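PDB 3W20: prolyl 4-hydroxylase alpha subunit Fe(2+) 2OG dioxygenase domain-containing protein from Burkholderia ambifaria, which probably acts as a metal- and 2-oxoglutarate-dependent dioxygenase on N-substituted L-amino acids, and in this crystal holds zinc in its double-stranded beta-helix core. Local coordinates for residues Ala7-Met10 and Ala16-Glu19; Asp41-Pro44 and Ala50-Asp53; Leu125-Gly128 and Glu132-Phe135. All blocks are in the same frame, centred on the assembly; numbering follows the deposited sequence.

Contact 1. Residues Ala7-Met10 and Ala16-Glu19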
ATOM      1  N   ALA A   7     -21.043  -9.857  31.099  1.00 21.49           N
ATOM      2  CA  ALA A   7     -19.974  -8.834  30.961  1.00 21.52           C
ATOM      3  C   ALA A   7     -19.515  -8.352  32.338  1.00 21.60           C
ATOM      4  O   ALA A   7     -20.340  -8.217  33.294  1.00 21.37           O
ATOM      5  CB  ALA A   7     -20.445  -7.669  30.087  1.00 19.88           C
ATOM      6  N   GLN A   8     -18.222  -8.171  32.466  1.00 18.74           N
ATOM      7  CA  GLN A   8     -17.698  -7.449  33.663  1.00 19.55           C
ATOM      8  C   GLN A   8     -17.174  -6.102  33.202  1.00 20.27           C
ATOM      9  O   GLN A   8     -16.314  -6.014  32.282  1.00 18.14           O
ATOM     10  CB  GLN A   8     -16.561  -8.216  34.337  1.00 23.76           C
ATOM     11  CG  GLN A   8     -16.937  -9.626  34.901  1.00 30.49           C
ATOM     12  CD  GLN A   8     -18.020  -9.567  35.998  1.00 37.07           C
ATOM     13  OE1 GLN A   8     -17.915  -8.772  36.930  1.00 40.04           O
ATOM     14  NE2 GLN A   8     -19.079 -10.420  35.880  1.00 36.39           N
ATOM     15  N   LEU A   9     -17.663  -5.039  33.825  1.00 18.08           N
ATOM     16  CA  LEU A   9     -17.255  -3.709  33.370  1.00 19.97           C
ATOM     17  C   LEU A   9     -16.309  -3.089  34.417  1.00 20.62           C
ATOM     18  O   LEU A   9     -16.671  -2.935  35.593  1.00 19.64           O
ATOM     19  CB  LEU A   9     -18.523  -2.863  33.162  1.00 22.21           C
ATOM     20  CG  LEU A   9     -18.458  -1.462  32.568  1.00 26.87           C
ATOM     21  CD1 LEU A   9     -19.853  -1.269  31.954  1.00 25.16           C
ATOM     22  CD2 LEU A   9     -18.181  -0.377  33.616  1.00 31.16           C
HETATM   23  N   MSE A  10     -15.084  -2.709  34.016  1.00 19.93           N
HETATM   24  CA  MSE A  10     -14.071  -2.292  34.970  1.00 19.81           C
HETATM   25  C   MSE A  10     -13.739  -0.851  34.813  1.00 20.38           C
HETATM   26  O   MSE A  10     -13.491  -0.403  33.692  1.00 16.35           O
HETATM   27  CB  MSE A  10     -12.761  -3.065  34.795  1.00 22.06           C
HETATM   28  CG  MSE A  10     -12.800  -3.996  33.590  1.00 36.54           C
HETATM   29 SE   MSE A  10     -13.517  -5.747  34.195  1.00 40.16          SE
HETATM   30  CE  MSE A  10     -11.898  -5.745  35.175  1.00 20.61           C
ATOM     31  N   ALA A  16     -15.869  -4.260  39.867  1.00 27.72           N
ATOM     32  CA  ALA A  16     -16.317  -4.522  38.512  1.00 24.78           C
ATOM     33  C   ALA A  16     -17.826  -4.591  38.611  1.00 27.51           C
ATOM     34  O   ALA A  16     -18.351  -5.086  39.619  1.00 24.94           O
ATOM     35  CB  ALA A  16     -15.737  -5.819  37.987  1.00 27.02           C
ATOM     36  N   ARG A  17     -18.538  -4.014  37.649  1.00 24.76           N
ATOM     37  CA  ARG A  17     -19.998  -4.179  37.614  1.00 25.85           C
ATOM     38  C   ARG A  17     -20.278  -5.389  36.765  1.00 26.75           C
ATOM     39  O   ARG A  17     -19.720  -5.518  35.697  1.00 25.32           O
ATOM     40  CB  ARG A  17     -20.675  -2.955  36.977  1.00 28.49           C
ATOM     41  CG  ARG A  17     -20.345  -1.677  37.735  1.00 41.11           C
ATOM     42  CD  ARG A  17     -20.290  -0.464  36.789  1.00 48.66           C
ATOM     43  NE  ARG A  17     -19.865   0.815  37.413  1.00 62.41           N
ATOM     44  CZ  ARG A  17     -18.618   1.312  37.457  1.00 60.77           C
ATOM     45  NH1 ARG A  17     -18.420   2.493  38.042  1.00 63.91           N
ATOM     46  NH2 ARG A  17     -17.574   0.658  36.932  1.00 58.32           N
ATOM     47  N   ALA A  18     -21.107  -6.302  37.246  1.00 24.80           N
ATOM     48  CA  ALA A  18     -21.458  -7.473  36.446  1.00 27.23           C
ATOM     49  C   ALA A  18     -22.816  -7.260  35.754  1.00 32.20           C
ATOM     50  O   ALA A  18     -23.802  -7.003  36.402  1.00 36.99           O
ATOM     51  CB  ALA A  18     -21.464  -8.730  37.316  1.00 30.12           C
ATOM     52  N   GLU A  19     -22.871  -7.327  34.439  1.00 27.96           N
ATOM     53  CA  GLU A  19     -24.122  -7.058  33.697  1.00 32.29           C
ATOM     54  C   GLU A  19     -24.179  -7.999  32.512  1.00 30.88           C
ATOM     55  O   GLU A  19     -23.183  -8.513  32.097  1.00 32.36           O
ATOM     56  CB  GLU A  19     -24.150  -5.610  33.179  1.00 34.66           C
ATOM     57  CG  GLU A  19     -24.556  -4.594  34.246  1.00 49.46           C
ATOM     58  CD  GLU A  19     -23.939  -3.223  34.025  1.00 52.97           C
ATOM     59  OE1 GLU A  19     -23.396  -2.630  35.000  1.00 63.37           O
ATOM     60  OE2 GLU A  19     -23.993  -2.747  32.872  1.00 55.28           O
TER
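L9 turns CG to the side opposite its own backbone N (chi1 -174°), whereas R17 sets CG opposite its carbonyl carbon (chi1 -59°) and then bends at chi2. With these torsions the two side chains cross at a slant, with leucine CD2 at the crossing. CD2 lies 3.8 Å from R17 CD and closer still, at 3.5 Å, to R17 NH2, so one methyl touches both the arginine chain and the end of its guanidinium. Leucine suits the buried face it shares with A7, against I38 of strand 37-41. The same overlap covers NH2, a polar atom for which the model holds no partner; L9 O faces the guanidinium edge in its plane but is too far for a hydrogen bond.

The two backbones form an antiparallel hairpin. L9 and R17 are a hydrogen-bonded pair, with L9 N to R17 O at 2.8 Å and R17 N to L9 O at 3.0 Å. A7 and E19 make the next such pair, where E19 N reaches A7 O at 2.9 Å. The return bond from A7 N to E19 O is short, 2.7 Å, yet bent to 138° at the hydrogen. Between them Q8 and A18 are a non-hydrogen-bonded pair on the face opposite that of A7, L9, R17 and E19. Q8 bends at chi2, which brings its amide back over the small A18, with NE2 3.3 Å from A18 CB. Alanine leaves room for that fold. Selenomethionine M10 adds a looser touch of SE on the A16 methyl.

Strand 4-10 pairs along its other edge with strand 37-41, where Q8 bonds to V39. M10 reaches across to I228 and L230, so the hairpin extends the main sheet and also meets strand 227-230 of the small three-stranded sheet.

Contact 2. Residues Asp41-Pro44 and Ala50-Asp53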
ATOM      1  N   ASP A  41     -18.253 -12.834  27.995  1.00 18.80           N
ATOM      2  CA  ASP A  41     -18.235 -14.263  27.715  1.00 21.60           C
ATOM      3  C   ASP A  41     -18.981 -14.490  26.416  1.00 20.91           C
ATOM      4  O   ASP A  41     -20.190 -14.510  26.364  1.00 23.64           O
ATOM      5  CB  ASP A  41     -18.935 -15.021  28.849  1.00 23.59           C
ATOM      6  CG  ASP A  41     -18.178 -14.978  30.137  1.00 27.83           C
ATOM      7  OD1 ASP A  41     -17.134 -14.309  30.249  1.00 24.82           O
ATOM      8  OD2 ASP A  41     -18.624 -15.636  31.089  1.00 25.32           O
ATOM      9  N   ILE A  42     -18.229 -14.640  25.338  1.00 19.63           N
ATOM     10  CA  ILE A  42     -18.796 -14.677  24.002  1.00 19.60           C
ATOM     11  C   ILE A  42     -18.943 -16.104  23.513  1.00 21.69           C
ATOM     12  O   ILE A  42     -20.020 -16.484  23.028  1.00 23.33           O
ATOM     13  CB  ILE A  42     -17.892 -13.918  22.997  1.00 20.66           C
ATOM     14  CG1 ILE A  42     -17.758 -12.427  23.411  1.00 19.89           C
ATOM     15  CG2 ILE A  42     -18.448 -14.069  21.586  1.00 22.73           C
ATOM     16  CD1 ILE A  42     -19.120 -11.771  23.643  1.00 20.17           C
ATOM     17  N   VAL A  43     -17.870 -16.869  23.587  1.00 18.89           N
ATOM     18  CA  VAL A  43     -17.871 -18.161  22.879  1.00 22.30           C
ATOM     19  C   VAL A  43     -17.928 -19.312  23.897  1.00 23.00           C
ATOM     20  O   VAL A  43     -17.069 -19.379  24.813  1.00 22.17           O
ATOM     21  CB  VAL A  43     -16.597 -18.370  22.064  1.00 21.00           C
ATOM     22  CG1 VAL A  43     -16.657 -19.735  21.333  1.00 23.91           C
ATOM     23  CG2 VAL A  43     -16.384 -17.236  21.070  1.00 22.64           C
ATOM     24  N   PRO A  44     -18.951 -20.181  23.809  1.00 26.03           N
ATOM     25  CA  PRO A  44     -19.018 -21.237  24.848  1.00 28.51           C
ATOM     26  C   PRO A  44     -18.025 -22.361  24.654  1.00 29.29           C
ATOM     27  O   PRO A  44     -17.473 -22.517  23.582  1.00 26.89           O
ATOM     28  CB  PRO A  44     -20.419 -21.818  24.686  1.00 30.81           C
ATOM     29  CG  PRO A  44     -20.775 -21.576  23.279  1.00 30.04           C
ATOM     30  CD  PRO A  44     -20.108 -20.240  22.895  1.00 28.04           C
ATOM     31  N   ALA A  50     -13.531 -23.397  16.457  1.00 32.34           N
ATOM     32  CA  ALA A  50     -14.227 -22.988  15.230  1.00 32.19           C
ATOM     33  C   ALA A  50     -13.943 -21.508  14.870  1.00 32.98           C
ATOM     34  O   ALA A  50     -13.904 -21.159  13.687  1.00 30.15           O
ATOM     35  CB  ALA A  50     -15.746 -23.245  15.318  1.00 33.57           C
ATOM     36  N   TRP A  51     -13.739 -20.647  15.889  1.00 28.56           N
ATOM     37  CA  TRP A  51     -13.470 -19.232  15.628  1.00 23.76           C
ATOM     38  C   TRP A  51     -12.081 -19.014  15.094  1.00 23.45           C
ATOM     39  O   TRP A  51     -11.857 -18.121  14.262  1.00 22.58           O
ATOM     40  CB  TRP A  51     -13.673 -18.455  16.904  1.00 24.15           C
ATOM     41  CG  TRP A  51     -15.091 -18.284  17.216  1.00 24.55           C
ATOM     42  CD1 TRP A  51     -16.012 -19.260  17.619  1.00 23.64           C
ATOM     43  CD2 TRP A  51     -15.806 -17.021  17.270  1.00 22.91           C
ATOM     44  NE1 TRP A  51     -17.241 -18.668  17.900  1.00 24.71           N
ATOM     45  CE2 TRP A  51     -17.188 -17.338  17.648  1.00 24.55           C
ATOM     46  CE3 TRP A  51     -15.468 -15.703  16.989  1.00 20.82           C
ATOM     47  CZ2 TRP A  51     -18.158 -16.353  17.783  1.00 23.57           C
ATOM     48  CZ3 TRP A  51     -16.452 -14.723  17.103  1.00 20.63           C
ATOM     49  CH2 TRP A  51     -17.768 -15.035  17.513  1.00 24.05           C
ATOM     50  N   TRP A  52     -11.134 -19.849  15.526  1.00 23.08           N
ATOM     51  CA  TRP A  52      -9.795 -19.755  14.997  1.00 24.42           C
ATOM     52  C   TRP A  52      -9.631 -20.345  13.626  1.00 24.05           C
ATOM     53  O   TRP A  52      -8.952 -19.772  12.734  1.00 23.67           O
ATOM     54  CB  TRP A  52      -8.864 -20.491  15.944  1.00 24.97           C
ATOM     55  CG  TRP A  52      -7.430 -20.410  15.537  1.00 27.55           C
ATOM     56  CD1 TRP A  52      -6.724 -21.275  14.684  1.00 28.07           C
ATOM     57  CD2 TRP A  52      -6.451 -19.462  16.025  1.00 25.98           C
ATOM     58  NE1 TRP A  52      -5.414 -20.879  14.579  1.00 27.65           N
ATOM     59  CE2 TRP A  52      -5.184 -19.807  15.376  1.00 26.30           C
ATOM     60  CE3 TRP A  52      -6.503 -18.340  16.876  1.00 24.15           C
ATOM     61  CZ2 TRP A  52      -4.028 -19.082  15.598  1.00 27.20           C
ATOM     62  CZ3 TRP A  52      -5.321 -17.614  17.088  1.00 28.09           C
ATOM     63  CH2 TRP A  52      -4.101 -17.985  16.474  1.00 27.07           C
ATOM     64  N   ASP A  53     -10.199 -21.534  13.471  1.00 25.40           N
ATOM     65  CA  ASP A  53     -10.125 -22.260  12.180  1.00 26.26           C
ATOM     66  C   ASP A  53     -11.097 -21.743  11.127  1.00 31.57           C
ATOM     67  O   ASP A  53     -11.138 -22.286  10.043  1.00 30.51           O
ATOM     68  CB  ASP A  53     -10.451 -23.757  12.418  1.00 31.78           C
ATOM     69  CG  ASP A  53      -9.575 -24.406  13.470  1.00 29.88           C
ATOM     70  OD1 ASP A  53      -8.487 -23.906  13.755  1.00 38.06           O
ATOM     71  OD2 ASP A  53     -10.012 -25.420  14.038  1.00 36.37           O
TER
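V43, whose side chain packs on the indole of W51, has its carbonyl O held by a hydrogen bond from R48 NH2, a clasp between the loop and the start of the helix that follows. The contact itself is apolar. With CG1 turned away from its own backbone N (chi1 -179°), V43 directs both methyls at the tryptophan. CG2 sits over one face of the five-membered ring, 3.6 Å from its centroid and 18° off the normal, which is a CH-pi contact. Its nearest ring atom is CE2, with V43 CG2 to W51 CE2 at 3.5 Å. The second methyl, CG1, meets the pyrrole side, 3.6 Å from W51 NE1. A beta-branched valine suits this place, since one short side chain offers two methyls to the same ring. I42 adds a lighter touch, its CG2 lying 4.2 Å from W51 CH2 at the far end of the indole. The valine and tryptophan point in opposite directions and lie alongside each other, so the indole of the helix lies against the loop's methyls.

W51 also packs on L115 of helix 111-120. The connection from strand 37-41 to helix 48-52 thus sets its large aromatic residue against L182 and I184 of strand 178-185, in the sheet of the double-stranded beta-helix (DSBH) fold.

Contact 3. Residues Leu125-Gly128 and Glu132-Phe135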
ATOM      1  N   LEU A 125     -11.330   0.425   8.225  1.00 18.08           N
ATOM      2  CA  LEU A 125     -10.827   1.778   8.101  1.00 16.98           C
ATOM      3  C   LEU A 125     -10.202   1.913   6.707  1.00 17.00           C
ATOM      4  O   LEU A 125      -9.612   0.955   6.178  1.00 16.72           O
ATOM      5  CB  LEU A 125      -9.745   2.043   9.168  1.00 15.80           C
ATOM      6  CG  LEU A 125      -9.187   3.442   9.198  1.00 17.69           C
ATOM      7  CD1 LEU A 125     -10.294   4.451   9.520  1.00 17.96           C
ATOM      8  CD2 LEU A 125      -8.059   3.379  10.230  1.00 16.85           C
ATOM      9  N   THR A 126     -10.325   3.082   6.111  1.00 18.19           N
ATOM     10  CA  THR A 126      -9.741   3.308   4.769  1.00 21.05           C
ATOM     11  C   THR A 126      -8.893   4.564   4.810  1.00 21.20           C
ATOM     12  O   THR A 126      -9.059   5.442   5.675  1.00 20.83           O
ATOM     13  CB  THR A 126     -10.830   3.440   3.673  1.00 21.61           C
ATOM     14  OG1 THR A 126     -11.685   4.558   3.945  1.00 22.35           O
ATOM     15  CG2 THR A 126     -11.643   2.116   3.484  1.00 21.02           C
ATOM     16  N   ILE A 127      -7.949   4.624   3.894  1.00 21.86           N
ATOM     17  CA  ILE A 127      -7.160   5.846   3.764  1.00 27.62           C
ATOM     18  C   ILE A 127      -7.458   6.456   2.402  1.00 29.40           C
ATOM     19  O   ILE A 127      -7.817   5.728   1.467  1.00 32.83           O
ATOM     20  CB  ILE A 127      -5.690   5.507   4.009  1.00 25.08           C
ATOM     21  CG1 ILE A 127      -4.786   6.748   3.950  1.00 28.18           C
ATOM     22  CG2 ILE A 127      -5.167   4.329   3.160  1.00 27.76           C
ATOM     23  CD1 ILE A 127      -3.558   6.505   4.740  1.00 28.56           C
ATOM     24  N   GLY A 128      -7.353   7.770   2.276  1.00 41.34           N
ATOM     25  CA  GLY A 128      -7.564   8.407   0.959  1.00 47.49           C
ATOM     26  C   GLY A 128      -8.934   9.057   0.761  1.00 56.34           C
ATOM     27  O   GLY A 128      -9.978   8.397   0.845  1.00 64.02           O
ATOM     28  N   GLU A 132     -10.395   4.881  -2.219  1.00 44.64           N
ATOM     29  CA  GLU A 132     -10.102   4.426  -0.853  1.00 42.22           C
ATOM     30  C   GLU A 132      -9.669   2.947  -0.723  1.00 40.25           C
ATOM     31  O   GLU A 132     -10.272   2.042  -1.306  1.00 47.10           O
ATOM     32  CB  GLU A 132     -11.213   4.793   0.122  1.00 46.45           C
ATOM     33  CG  GLU A 132     -12.418   3.874   0.061  1.00 48.29           C
ATOM     34  CD  GLU A 132     -13.696   4.588   0.445  1.00 51.46           C
ATOM     35  OE1 GLU A 132     -13.666   5.457   1.340  1.00 52.78           O
ATOM     36  OE2 GLU A 132     -14.734   4.278  -0.164  1.00 58.12           O
ATOM     37  N   VAL A 133      -8.593   2.730   0.029  1.00 31.27           N
ATOM     38  CA  VAL A 133      -8.028   1.395   0.140  1.00 23.26           C
ATOM     39  C   VAL A 133      -8.072   1.106   1.664  1.00 20.19           C
ATOM     40  O   VAL A 133      -8.104   2.019   2.478  1.00 18.02           O
ATOM     41  CB  VAL A 133      -6.623   1.317  -0.464  1.00 26.08           C
ATOM     42  CG1 VAL A 133      -6.604   1.930  -1.889  1.00 22.84           C
ATOM     43  CG2 VAL A 133      -5.584   1.909   0.438  1.00 24.09           C
ATOM     44  N   GLU A 134      -8.121  -0.158   1.988  1.00 17.20           N
ATOM     45  CA  GLU A 134      -8.451  -0.602   3.342  1.00 16.76           C
ATOM     46  C   GLU A 134      -7.151  -0.876   4.097  1.00 16.14           C
ATOM     47  O   GLU A 134      -6.177  -1.386   3.553  1.00 17.21           O
ATOM     48  CB  GLU A 134      -9.251  -1.897   3.295  1.00 15.50           C
ATOM     49  CG  GLU A 134     -10.611  -1.680   2.596  1.00 18.17           C
ATOM     50  CD  GLU A 134     -11.416  -2.971   2.533  1.00 20.20           C
ATOM     51  OE1 GLU A 134     -10.875  -4.078   2.656  1.00 19.96           O
ATOM     52  OE2 GLU A 134     -12.640  -2.839   2.379  1.00 22.02           O
ATOM     53  N   PHE A 135      -7.214  -0.541   5.386  1.00 17.55           N
ATOM     54  CA  PHE A 135      -6.301  -1.082   6.370  1.00 15.71           C
ATOM     55  C   PHE A 135      -6.588  -2.572   6.559  1.00 16.14           C
ATOM     56  O   PHE A 135      -7.724  -3.077   6.277  1.00 17.63           O
ATOM     57  CB  PHE A 135      -6.565  -0.374   7.675  1.00 15.32           C
ATOM     58  CG  PHE A 135      -5.960   1.053   7.743  1.00 16.45           C
ATOM     59  CD1 PHE A 135      -4.855   1.332   8.544  1.00 18.13           C
ATOM     60  CD2 PHE A 135      -6.531   2.084   7.040  1.00 17.03           C
ATOM     61  CE1 PHE A 135      -4.316   2.638   8.581  1.00 21.68           C
ATOM     62  CE2 PHE A 135      -6.002   3.374   7.070  1.00 20.19           C
ATOM     63  CZ  PHE A 135      -4.913   3.659   7.854  1.00 20.68           C
TER
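E132 swings its side chain toward T126, with CG lodged between its backbone N and carbonyl carbon (chi1 79°). Its OE1 makes at most a weak bond to T126 OG1, at 3.4 Å, while the backbone O of E132 takes a hydrogen bond from R102 of the second subunit.

V133 pairs with I127: V133 O accepts I127 N at 3.0 Å, but the reverse bond, V133 N to I127 O, is weak. Their CG2 methyls meet at 3.7 Å, two beta-branched residues suited to an extended chain. Strands 123-127 and 133-134 form a beta hairpin, and G128 has a positive phi (101°), where a side chain would collide with the carbonyl O of I127.

E134 lies on the T126 face, CG 4.0 Å from T126 CG2; its carboxylate accepts a hydrogen bond from N104 through OE1 and forms a salt bridge through OE2 with R108.

F135 N bonds L125 O at 2.9 Å. L125 CD2 lies over the centre of the F135 ring, 3.7 Å from its centroid and 10° off the normal, a CH-pi contact that suits a flat ring to this buried place. I127 CB comes obliquely to F135 CE2, and F97 of helix 87-107 meets the ring edge-to-face.

Along the chain the three contacts follow in series, none nested in or crossing another. Contact 1 closes first, joining strands 4-10 and 17-22 in the N-terminal hairpin. After helix 23-31, strand 37-41 pairs with strand 4-10, and contact 2 closes the loop from its end to helix 48-52; the nearest atoms of contacts 1 and 2 are about 5 Å apart without touching. Contact 3 comes after helices 87-107 and 111-120 and closes a second hairpin, with strand 123-127 also pairing with strand 268-272. Contacts 1 and 3 reach the same main sheet from opposite sides of the chain's centre, their own centres about 34 Å apart, and contact 3 adjoins the second subunit.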